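Local coordinates for NADPH-dependent nitro/flavin reductase (Bacillus subtilis, PDB 3N2S) that uses NADPH to reduce FMN, nitroaromatic compounds, quinones and azo dyes, and also shows NADH oxidase activity, at the interface of chains A and B. Numbering follows the deposited sequence. Chains: chain A/B, NADPH-dependent nitro/flavin reductase.

The interface of chains A and B. Residues chain A 32-33, 36, 120, 123-124; chain B 8-9, 119, 123.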
# COMPACT_ATOMS: atom_id res chain seq x y z
N LYS A 32 -13.11 -10.15 0.04
CA LYS A 32 -12.59 -10.95 -1.09
C LYS A 32 -11.81 -10.07 -2.08
O LYS A 32 -10.78 -10.50 -2.59
CB LYS A 32 -13.73 -11.70 -1.83
CG LYS A 32 -14.32 -12.87 -1.03
CD LYS A 32 -15.55 -13.48 -1.71
CE LYS A 32 -15.28 -14.15 -3.04
NZ LYS A 32 -16.54 -14.37 -3.80
N SER A 33 -12.32 -8.86 -2.35
CA SER A 33 -11.66 -7.92 -3.25
C SER A 33 -10.29 -7.52 -2.71
O SER A 33 -9.31 -7.54 -3.45
CB SER A 33 -12.52 -6.67 -3.45
OG SER A 33 -13.70 -7.01 -4.17
N ALA A 36 -7.72 -10.35 -3.04
CA ALA A 36 -7.32 -10.59 -4.43
C ALA A 36 -6.07 -9.82 -4.87
O ALA A 36 -5.51 -10.12 -5.92
CB ALA A 36 -8.49 -10.28 -5.36
N ASN A 120 -7.61 -2.17 -2.96
CA ASN A 120 -8.54 -3.04 -3.70
C ASN A 120 -9.93 -2.92 -3.07
O ASN A 120 -10.93 -2.79 -3.80
CB ASN A 120 -8.08 -4.49 -3.64
CG ASN A 120 -7.48 -4.99 -4.93
OD1 ASN A 120 -7.17 -6.17 -5.08
ND2 ASN A 120 -7.30 -4.11 -5.89
N ILE A 123 -11.46 0.57 -4.07
CA ILE A 123 -11.96 0.59 -5.47
C ILE A 123 -13.24 -0.24 -5.59
O ILE A 123 -14.20 0.19 -6.24
CB ILE A 123 -10.88 0.15 -6.47
CG1 ILE A 123 -9.65 1.10 -6.44
CG2 ILE A 123 -11.43 0.06 -7.91
CD1 ILE A 123 -8.36 0.25 -6.84
N ALA A 124 -13.25 -1.42 -4.96
CA ALA A 124 -14.46 -2.27 -4.97
C ALA A 124 -15.64 -1.51 -4.35
O ALA A 124 -16.71 -1.46 -4.97
CB ALA A 124 -14.20 -3.56 -4.21
N ILE B 8 -10.98 -7.06 -10.41
CA ILE B 8 -10.21 -7.20 -9.16
C ILE B 8 -10.05 -8.68 -8.78
O ILE B 8 -8.93 -9.13 -8.53
CB ILE B 8 -10.85 -6.36 -8.00
CG1 ILE B 8 -10.64 -4.84 -8.25
CG2 ILE B 8 -10.26 -6.78 -6.63
CD1 ILE B 8 -11.56 -3.86 -7.42
N LEU B 9 -11.17 -9.43 -8.75
CA LEU B 9 -11.16 -10.85 -8.38
C LEU B 9 -10.47 -11.75 -9.40
O LEU B 9 -10.00 -12.81 -9.02
CB LEU B 9 -12.60 -11.35 -8.05
CG LEU B 9 -13.34 -10.66 -6.88
CD1 LEU B 9 -14.79 -11.14 -6.79
CD2 LEU B 9 -12.64 -10.91 -5.53
N GLN B 119 -1.45 0.13 -6.50
CA GLN B 119 -2.60 -0.75 -6.66
C GLN B 119 -3.69 -0.13 -7.56
O GLN B 119 -4.33 -0.87 -8.32
CB GLN B 119 -3.14 -1.28 -5.33
CG GLN B 119 -4.18 -2.41 -5.49
CD GLN B 119 -3.79 -3.60 -6.38
OE1 GLN B 119 -4.66 -4.22 -7.02
NE2 GLN B 119 -2.53 -3.94 -6.45
N ILE B 123 -4.97 -2.00 -10.99
CA ILE B 123 -6.39 -2.18 -11.35
C ILE B 123 -6.71 -1.50 -12.68
O ILE B 123 -7.40 -2.09 -13.52
CB ILE B 123 -7.34 -1.75 -10.21
CG1 ILE B 123 -7.10 -2.63 -8.95
CG2 ILE B 123 -8.83 -1.83 -10.63
CD1 ILE B 123 -7.23 -4.29 -9.27
O HOH W 1 -6.69 -7.80 -7.43
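B:Ile8, on the N-terminal helix 3-10 of one subunit, pushes its side chain between helices 24-35 and 104-127 of the other, touching A:Ser33 on one and A:Asn120 on the other. This patch belongs to the two-fold dimer interface of a flavoenzyme of the nitroreductase family, and its twin recurs with the chains exchanged. From CB of B:Ile8 the chain forks. The CG2 methyl, anti to the backbone N, lies 3.4 Å from the carbonyl O of A:Ser33 and 3.7 Å from CG, the amide carbon of A:Asn120. The other branch starts anti to the carbonyl carbon (chi1 -70°); its CG1 passes ND2, the side-chain amide nitrogen of A:Asn120, and the CD1 tip reaches the backbone of helix 104-127, 3.9 Å from N of A:Ala124, with CG2 of A:Ile123 nearby. B:Ile8 and A:Asn120 lie side by side with their tips heading opposite ways. The A:Asn120 amide turns a different partner to each of its polar atoms. ND2 makes a weak, bent hydrogen bond of 2.9 Å to OE1 of B:Gln119, whose amide plane stands nearly perpendicular (88°), while the CG1 and CD1 carbons of B:Ile123 pack against the same nitrogen. OD1 hydrogen-bonds to a water that also bonds the main-chain O of B:Ile8, 2.8 Å from the water oxygen, bridging the subunits. One residue back from A:Ser33 on helix 24-35, the carbonyl O of A:Lys32 lies 3.5 Å from the CD2 methyl of B:Leu9, which also appears to meet CB of that poorly ordered residue. Near the two-fold axis the A:Ile123 and B:Ile123 side chains lie alongside, pointing opposite ways, CD1 of the first 3.8 Å from CG1 of the second.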